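Long-range contacts in CaaX farnesyltransferase beta subunit Ram1 (Aspergillus fumigatus, PDB 4LNG), which probably transfers, as the peptide-binding subunit of a zinc-dependent heterodimer, a farnesyl group from farnesyl diphosphate to a cysteine near the C-terminus of target proteins: residues M154-L159 / H433-L438; L363-Y368 / L421-G426. All coordinates share one frame; numbering follows the deposited sequence. Where two conformers were deposited one is given.

Interaction 1 (M154-L159 / H433-L438). With ZN (zinc ion), chain E; JAN (6-[(S)-amino(4-chlorophenyl)(1-methyl-1H-imidazol-5-yl)methyl]-4-(3-chlorophenyl)-1-methylquinolin-2(1H)-one), chain F.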
loop_
_atom_site.group_PDB
_atom_site.type_symbol
_atom_site.label_atom_id
_atom_site.label_comp_id
_atom_site.label_asym_id
_atom_site.label_seq_id
_atom_site.Cartn_x
_atom_site.Cartn_y
_atom_site.Cartn_z
ATOM N N MET B 154 3.153 16.025 4.470
ATOM C CA MET B 154 4.313 16.749 3.959
ATOM C C MET B 154 5.332 17.033 5.057
ATOM O O MET B 154 6.540 17.003 4.817
ATOM C CB MET B 154 3.880 18.045 3.277
ATOM C CG MET B 154 2.855 17.828 2.176
ATOM S SD MET B 154 2.226 19.374 1.502
ATOM C CE MET B 154 3.713 20.033 0.770
ATOM N N VAL B 155 4.841 17.301 6.262
ATOM C CA VAL B 155 5.720 17.501 7.406
ATOM C C VAL B 155 6.435 16.202 7.765
ATOM O O VAL B 155 7.642 16.193 8.010
ATOM C CB VAL B 155 4.939 18.022 8.627
ATOM C CG1 VAL B 155 5.835 18.063 9.857
ATOM C CG2 VAL B 155 4.374 19.404 8.332
ATOM N N TYR B 156 5.689 15.105 7.778
ATOM C CA TYR B 156 6.254 13.806 8.121
ATOM C C TYR B 156 7.335 13.343 7.137
ATOM O O TYR B 156 8.418 12.933 7.552
ATOM C CB TYR B 156 5.159 12.739 8.228
ATOM C CG TYR B 156 5.733 11.344 8.185
ATOM C CD1 TYR B 156 6.419 10.821 9.277
ATOM C CD2 TYR B 156 5.628 10.566 7.038
ATOM C CE1 TYR B 156 6.974 9.552 9.229
ATOM C CE2 TYR B 156 6.170 9.301 6.982
ATOM C CZ TYR B 156 6.840 8.795 8.079
ATOM O OH TYR B 156 7.377 7.531 8.011
ATOM N N TRP B 157 7.032 13.400 5.843
ATOM C CA TRP B 157 7.961 12.943 4.809
ATOM C C TRP B 157 9.299 13.679 4.895
ATOM O O TRP B 157 10.366 13.068 4.782
ATOM C CB TRP B 157 7.354 13.127 3.413
ATOM C CG TRP B 157 6.133 12.284 3.154
ATOM C CD1 TRP B 157 5.884 11.027 3.625
ATOM C CD2 TRP B 157 4.991 12.653 2.368
ATOM N NE1 TRP B 157 4.656 10.587 3.175
ATOM C CE2 TRP B 157 4.090 11.569 2.404
ATOM C CE3 TRP B 157 4.646 13.792 1.635
ATOM C CZ2 TRP B 157 2.864 11.593 1.735
ATOM C CZ3 TRP B 157 3.429 13.816 0.974
ATOM C CH2 TRP B 157 2.556 12.722 1.027
ATOM N N ALA B 158 9.239 14.990 5.109
ATOM C CA ALA B 158 10.451 15.796 5.228
ATOM C C ALA B 158 11.254 15.471 6.486
ATOM O O ALA B 158 12.474 15.301 6.423
ATOM C CB ALA B 158 10.117 17.275 5.173
ATOM N N LEU B 159 10.579 15.391 7.630
ATOM C CA LEU B 159 11.253 15.078 8.889
ATOM C C LEU B 159 11.853 13.676 8.857
ATOM O O LEU B 159 12.953 13.452 9.362
ATOM C CB LEU B 159 10.290 15.203 10.073
ATOM C CG LEU B 159 9.837 16.611 10.458
ATOM C CD1 LEU B 159 8.808 16.551 11.573
ATOM C CD2 LEU B 159 11.027 17.473 10.865
ATOM N N HIS B 433 8.225 10.557 -2.443
ATOM C CA HIS B 433 9.144 9.589 -3.035
ATOM C C HIS B 433 10.552 9.703 -2.454
ATOM O O HIS B 433 11.278 8.712 -2.378
ATOM C CB HIS B 433 9.154 9.691 -4.566
ATOM C CG HIS B 433 7.939 9.092 -5.210
ATOM N ND1 HIS B 433 6.911 9.855 -5.719
ATOM C CD2 HIS B 433 7.575 7.800 -5.392
ATOM C CE1 HIS B 433 5.971 9.060 -6.200
ATOM N NE2 HIS B 433 6.348 7.808 -6.012
ATOM N N THR B 434 10.929 10.906 -2.032
ATOM C CA THR B 434 12.217 11.103 -1.376
ATOM C C THR B 434 12.239 10.352 -0.048
ATOM O O THR B 434 13.170 9.598 0.234
ATOM C CB THR B 434 12.519 12.598 -1.140
ATOM O OG1 THR B 434 12.594 13.273 -2.400
ATOM C CG2 THR B 434 13.844 12.770 -0.407
ATOM N N CYS B 435 11.195 10.545 0.756
ATOM C CA CYS B 435 11.081 9.858 2.038
ATOM C C CYS B 435 11.163 8.338 1.891
ATOM O O CYS B 435 11.954 7.684 2.568
ATOM C CB CYS B 435 9.778 10.256 2.751
ATOM S SG CYS B 435 9.371 9.279 4.227
ATOM N N TYR B 436 10.361 7.773 0.995
ATOM C CA TYR B 436 10.229 6.321 0.949
ATOM C C TYR B 436 11.354 5.592 0.213
ATOM O O TYR B 436 11.641 4.439 0.519
ATOM C CB TYR B 436 8.835 5.907 0.461
ATOM C CG TYR B 436 7.771 6.231 1.488
ATOM C CD1 TYR B 436 7.854 5.716 2.779
ATOM C CD2 TYR B 436 6.700 7.064 1.181
ATOM C CE1 TYR B 436 6.892 6.010 3.736
ATOM C CE2 TYR B 436 5.729 7.367 2.137
ATOM C CZ TYR B 436 5.834 6.835 3.408
ATOM O OH TYR B 436 4.888 7.129 4.362
ATOM N N ALA B 437 12.008 6.264 -0.727
ATOM C CA ALA B 437 13.198 5.689 -1.347
ATOM C C ALA B 437 14.342 5.622 -0.329
ATOM O O ALA B 437 15.090 4.646 -0.286
ATOM C CB ALA B 437 13.613 6.491 -2.580
ATOM N N LEU B 438 14.468 6.654 0.500
ATOM C CA LEU B 438 15.498 6.663 1.538
ATOM C C LEU B 438 15.186 5.646 2.631
ATOM O O LEU B 438 16.094 5.028 3.191
ATOM C CB LEU B 438 15.655 8.058 2.145
ATOM C CG LEU B 438 16.217 9.150 1.232
ATOM C CD1 LEU B 438 16.175 10.502 1.930
ATOM C CD2 LEU B 438 17.636 8.812 0.805
HETATM ZN ZN ZN E . 5.492 5.878 -5.866
HETATM C C1 JAN F . 0.052 5.007 -6.195
HETATM N N1 JAN F . 1.258 5.897 -5.868
HETATM C C2 JAN F . 2.427 5.345 -6.016
HETATM N N2 JAN F . 3.309 6.236 -5.903
HETATM C C3 JAN F . 2.874 7.536 -5.553
HETATM C C4 JAN F . 1.414 7.314 -5.748
HETATM C C5 JAN F . 0.180 8.394 -5.456
HETATM C C6 JAN F . -0.637 7.715 -4.305
HETATM C C7 JAN F . 0.031 7.289 -3.212
HETATM C C8 JAN F . -0.547 6.898 -1.988
HETATM C C9 JAN F . -2.004 7.304 -2.270
HETATM CL CL1 JAN F . -2.842 6.958 -0.555
HETATM C C10 JAN F . -2.657 7.691 -3.215
HETATM C C11 JAN F . -1.900 7.936 -4.419
HETATM N N3 JAN F . -0.625 8.210 -6.620
HETATM C C12 JAN F . 0.982 9.678 -5.202
HETATM C C13 JAN F . 0.766 10.245 -4.115
HETATM C C14 JAN F . 1.270 11.527 -4.031
HETATM C C15 JAN F . 1.513 10.116 -6.399
HETATM C C16 JAN F . 2.291 11.518 -6.268
HETATM C C17 JAN F . 2.092 11.999 -4.803
HETATM N N4 JAN F . 2.707 13.334 -4.817
HETATM C C18 JAN F . 3.602 13.826 -6.010
HETATM C C19 JAN F . 2.800 13.936 -3.603
HETATM O O1 JAN F . 3.436 15.019 -3.573
HETATM C C20 JAN F . 2.015 13.318 -2.645
HETATM C C21 JAN F . 1.169 12.270 -2.772
HETATM C C22 JAN F . 0.415 11.720 -1.642
HETATM C C23 JAN F . 0.875 10.483 -0.997
HETATM C C24 JAN F . 0.001 10.204 0.049
HETATM CL CL2 JAN F . 0.427 8.699 0.910
HETATM C C25 JAN F . -1.293 10.819 0.482
HETATM C C26 JAN F . -1.430 12.115 -0.147
HETATM C C27 JAN F . -0.663 12.396 -1.160
HETATM O O HOH W 1 5.216 5.975 6.779
#
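W157 and C435 meet where the two helices pass closest, their CB atoms 3.8 Å apart, and the aromatic side chains on either helix fan out from this point. With chi1 at 170°, C435 turns its sulfur toward the partner helix, into sulfur-aromatic contact with both the W157 and Y156 rings; the same SG lies 4.1 Å above the plane of the Y436 ring, over its centre. Y436 swings across the indole: its CE2 comes within 3.5 Å of W157 NE1, and the two ring planes stand 72° apart. The Y436 hydroxyl reaches the edge of the Y156 ring, OH to CE2 3.6 Å. One water then joins the two phenols, donating to Y156 OH at 2.9 Å and lying 2.7 Å from Y436 OH, while Y156 OH is also bonded to V499 O. The benzo end of the indole abuts the chlorophenyl ring of the bound quinolinone inhibitor, W157 CH2 to C23 3.5 Å. H433 NE2 binds the zinc ion at 2.1 Å, and its ND1 is hydrogen-bonded to D430 OD2. W157 and H433 thus line the inhibitor's pocket, with Y436 and Y156 gathered near the indole NE1. The axes of 154-159 and 433-438 cross at 42°, on helices 151-164 and 431-444 of the alpha-alpha toroid; helix 200-213 packs on Y156, while A45 and L44 of the Ram2 alpha subunit reach M154 and V155.

Interaction 2 (L363-Y368 / L421-G426). With ZN (zinc ion), chain E; JAN (6-[(S)-amino(4-chlorophenyl)(1-methyl-1H-imidazol-5-yl)methyl]-4-(3-chlorophenyl)-1-methylquinolin-2(1H)-one), chain F; FPP (farnesyl diphosphate), chain G.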
loop_
_atom_site.group_PDB
_atom_site.type_symbol
_atom_site.label_atom_id
_atom_site.label_comp_id
_atom_site.label_asym_id
_atom_site.label_seq_id
_atom_site.Cartn_x
_atom_site.Cartn_y
_atom_site.Cartn_z
ATOM N N LEU B 363 4.570 -1.233 -13.104
ATOM C CA LEU B 363 5.964 -0.775 -13.189
ATOM C C LEU B 363 6.660 -0.596 -11.838
ATOM O O LEU B 363 6.009 -0.371 -10.816
ATOM C CB LEU B 363 6.042 0.544 -13.969
ATOM C CG LEU B 363 5.378 0.583 -15.350
ATOM C CD1 LEU B 363 5.313 2.011 -15.882
ATOM C CD2 LEU B 363 6.106 -0.313 -16.326
ATOM N N VAL B 364 7.990 -0.672 -11.844
ATOM C CA VAL B 364 8.765 -0.375 -10.646
ATOM C C VAL B 364 8.538 1.072 -10.218
ATOM O O VAL B 364 8.174 1.926 -11.030
ATOM C CB VAL B 364 10.278 -0.608 -10.842
ATOM C CG1 VAL B 364 10.571 -2.089 -11.078
ATOM C CG2 VAL B 364 10.811 0.253 -11.983
ATOM N N ASP B 365 8.761 1.338 -8.936
ATOM C CA ASP B 365 8.537 2.660 -8.368
ATOM C C ASP B 365 9.347 2.745 -7.080
ATOM O O ASP B 365 9.228 1.888 -6.210
ATOM C CB ASP B 365 7.038 2.855 -8.103
ATOM C CG ASP B 365 6.701 4.203 -7.474
ATOM O OD1 ASP B 365 7.582 4.866 -6.888
ATOM O OD2 ASP B 365 5.520 4.595 -7.551
ATOM N N GLY B 366 10.169 3.785 -6.968
ATOM C CA GLY B 366 11.041 3.957 -5.817
ATOM C C GLY B 366 10.373 3.951 -4.451
ATOM O O GLY B 366 11.011 3.599 -3.459
ATOM N N CYS B 367 9.103 4.343 -4.370
ATOM C CA CYS B 367 8.444 4.368 -3.064
ATOM C C CYS B 367 8.162 2.960 -2.545
ATOM O O CYS B 367 8.044 2.753 -1.341
ATOM C CB CYS B 367 7.168 5.219 -3.068
ATOM S SG CYS B 367 5.746 4.531 -3.960
ATOM N N TYR B 368 8.071 1.992 -3.450
ATOM C CA TYR B 368 7.868 0.606 -3.039
ATOM C C TYR B 368 9.134 0.015 -2.416
ATOM O O TYR B 368 9.114 -1.095 -1.890
ATOM C CB TYR B 368 7.342 -0.247 -4.202
ATOM C CG TYR B 368 6.025 0.271 -4.740
ATOM C CD1 TYR B 368 5.034 0.717 -3.873
ATOM C CD2 TYR B 368 5.784 0.352 -6.102
ATOM C CE1 TYR B 368 3.833 1.212 -4.348
ATOM C CE2 TYR B 368 4.582 0.849 -6.590
ATOM C CZ TYR B 368 3.613 1.277 -5.706
ATOM O OH TYR B 368 2.418 1.774 -6.173
ATOM N N LEU B 421 14.460 12.574 -4.421
ATOM C CA LEU B 421 14.380 11.304 -5.128
ATOM C C LEU B 421 13.019 11.137 -5.797
ATOM O O LEU B 421 12.047 11.796 -5.423
ATOM C CB LEU B 421 14.712 10.118 -4.209
ATOM C CG LEU B 421 16.179 10.083 -3.746
ATOM C CD1 LEU B 421 16.375 10.865 -2.454
ATOM C CD2 LEU B 421 16.700 8.655 -3.602
ATOM N N ARG B 422 12.958 10.251 -6.786
ATOM C CA ARG B 422 11.787 10.155 -7.648
ATOM C C ARG B 422 11.240 8.736 -7.753
ATOM O O ARG B 422 11.920 7.760 -7.427
ATOM C CB ARG B 422 12.140 10.665 -9.048
ATOM C CG ARG B 422 13.256 9.860 -9.702
ATOM C CD ARG B 422 13.778 10.502 -10.974
ATOM N NE ARG B 422 14.979 9.817 -11.445
ATOM C CZ ARG B 422 16.024 10.433 -11.986
ATOM N NH1 ARG B 422 16.015 11.753 -12.135
ATOM N NH2 ARG B 422 17.077 9.729 -12.380
ATOM N N ASP B 423 9.994 8.651 -8.210
ATOM C CA ASP B 423 9.327 7.403 -8.552
ATOM C C ASP B 423 10.217 6.595 -9.498
ATOM O O ASP B 423 10.591 5.461 -9.201
ATOM C CB ASP B 423 7.977 7.774 -9.201
ATOM C CG ASP B 423 7.246 6.601 -9.850
ATOM O OD1 ASP B 423 7.811 5.504 -10.045
ATOM O OD2 ASP B 423 6.062 6.807 -10.204
ATOM N N LYS B 424 10.545 7.187 -10.640
ATOM C CA LYS B 424 11.324 6.518 -11.672
ATOM C C LYS B 424 11.900 7.591 -12.591
ATOM O O LYS B 424 11.482 8.746 -12.513
ATOM C CB LYS B 424 10.433 5.545 -12.459
ATOM C CG LYS B 424 9.243 6.195 -13.157
ATOM C CD LYS B 424 8.585 5.237 -14.143
ATOM C CE LYS B 424 8.076 3.979 -13.453
ATOM N NZ LYS B 424 6.971 4.274 -12.488
ATOM N N PRO B 425 12.880 7.229 -13.438
ATOM C CA PRO B 425 13.388 8.189 -14.426
ATOM C C PRO B 425 12.257 8.775 -15.263
ATOM O O PRO B 425 11.334 8.053 -15.642
ATOM C CB PRO B 425 14.300 7.329 -15.306
ATOM C CG PRO B 425 14.788 6.269 -14.387
ATOM C CD PRO B 425 13.637 5.963 -13.466
ATOM N N GLY B 426 12.322 10.074 -15.531
ATOM C CA GLY B 426 11.269 10.738 -16.275
ATOM C C GLY B 426 10.224 11.389 -15.386
ATOM O O GLY B 426 9.322 12.068 -15.880
HETATM ZN ZN ZN E . 5.492 5.878 -5.866
HETATM C C1 JAN F . 0.052 5.007 -6.195
HETATM N N1 JAN F . 1.258 5.897 -5.868
HETATM C C2 JAN F . 2.427 5.345 -6.016
HETATM N N2 JAN F . 3.309 6.236 -5.903
HETATM C C3 JAN F . 2.874 7.536 -5.553
HETATM C C4 JAN F . 1.414 7.314 -5.748
HETATM C C5 JAN F . 0.180 8.394 -5.456
HETATM C C6 JAN F . -0.637 7.715 -4.305
HETATM C C7 JAN F . 0.031 7.289 -3.212
HETATM C C8 JAN F . -0.547 6.898 -1.988
HETATM C C9 JAN F . -2.004 7.304 -2.270
HETATM CL CL1 JAN F . -2.842 6.958 -0.555
HETATM C C10 JAN F . -2.657 7.691 -3.215
HETATM C C11 JAN F . -1.900 7.936 -4.419
HETATM N N3 JAN F . -0.625 8.210 -6.620
HETATM C C12 JAN F . 0.982 9.678 -5.202
HETATM C C13 JAN F . 0.766 10.245 -4.115
HETATM C C14 JAN F . 1.270 11.527 -4.031
HETATM C C15 JAN F . 1.513 10.116 -6.399
HETATM C C16 JAN F . 2.291 11.518 -6.268
HETATM C C17 JAN F . 2.092 11.999 -4.803
HETATM N N4 JAN F . 2.707 13.334 -4.817
HETATM C C18 JAN F . 3.602 13.826 -6.010
HETATM C C19 JAN F . 2.800 13.936 -3.603
HETATM O O1 JAN F . 3.436 15.019 -3.573
HETATM C C20 JAN F . 2.015 13.318 -2.645
HETATM C C21 JAN F . 1.169 12.270 -2.772
HETATM C C22 JAN F . 0.415 11.720 -1.642
HETATM C C23 JAN F . 0.875 10.483 -0.997
HETATM C C24 JAN F . 0.001 10.204 0.049
HETATM CL CL2 JAN F . 0.427 8.699 0.910
HETATM C C25 JAN F . -1.293 10.819 0.482
HETATM C C26 JAN F . -1.430 12.115 -0.147
HETATM C C27 JAN F . -0.663 12.396 -1.160
HETATM C C1 FPP G . -2.459 2.485 -7.191
HETATM O O1 FPP G . -2.154 3.605 -7.955
HETATM C C2 FPP G . -1.928 2.379 -5.915
HETATM C C3 FPP G . -2.718 1.804 -4.773
HETATM C C4 FPP G . -4.122 2.352 -4.777
HETATM C C5 FPP G . -1.954 2.045 -3.443
HETATM C C6 FPP G . -1.850 3.492 -2.915
HETATM C C7 FPP G . -1.471 3.755 -1.570
HETATM C C8 FPP G . -0.051 3.478 -1.093
HETATM C C10 FPP G . 0.969 4.026 -2.040
HETATM C C9 FPP G . 0.176 3.934 0.335
HETATM C C11 FPP G . -0.850 3.527 1.358
HETATM C C12 FPP G . -0.520 3.484 2.711
HETATM C C13 FPP G . -0.269 4.756 3.504
HETATM C C14 FPP G . -1.114 5.950 3.117
HETATM C C15 FPP G . -0.111 4.552 4.985
HETATM P PA FPP G . -1.238 3.510 -9.250
HETATM O O1A FPP G . -1.972 2.744 -10.317
HETATM O O2A FPP G . -0.957 4.903 -9.725
HETATM O O3A FPP G . 0.124 2.843 -8.841
HETATM P PB FPP G . 0.661 1.443 -9.347
HETATM O O1B FPP G . 0.731 1.385 -10.852
HETATM O O2B FPP G . -0.197 0.316 -8.830
HETATM O O3B FPP G . 2.065 1.308 -8.789
HETATM O O HOH W 2 5.036 2.425 -11.229
#
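D365 and D423 both extend CG away from the backbone N (chi1 179° and 170°), which brings their carboxylates face to face across the loops, planes only 11° apart. D365 OD1 and D423 OD1 lie 3.2 Å from each other, two acceptors with no hydrogen bond between them, a closeness that probably needs compensating charge. The zinc ion is gripped by D365 OD2 at 2.1 Å and more loosely by OD1; for the other acid, K424 NZ forms a salt bridge to D423 OD1. K424 reaches there by folding back, bent at chi3 and chi4, and the same ammonium donates to V364 O at 3.0 Å, nearly along the C=O axis, and to a water, while its CE lies against L363 CB. G366 N donates to D423 O at 2.8 Å, holding the two loops together. D365 OD1 also accepts from C367 N, from above the carboxylate plane, a capping bond at the turn into helix 368-371. C367 SG also binds the zinc ion, and H433 and the inhibitor's N2 complete the site. Y368 OH follows, donating to farnesyl diphosphate O3B. By packing on the ligand D365, D423 is a second-shell neighbour of the metal; zinc and lysine together probably disperse the charge of the paired carboxylates.

In the fold
Interactions 1 and 2 converge on one zinc ion from distant parts of the chain. Interaction 2 is nested inside the loop that interaction 1 closes: 154-159 comes first, then 363-368 and 421-426, and finally, a few residues later, 433-438 on helix 431-444. Their centres lie 14 Å apart, and both fall within the alpha-alpha toroid domain. Both supply zinc ligands, interaction 1 through H433 and interaction 2 through D365 and C367, and a probable hydrogen bond from L421 N to T434 OG1 ties loop to helix. Both also touch the inhibitor: interaction 1 borders its ring system as well, while interaction 2 reaches on to the diphosphate.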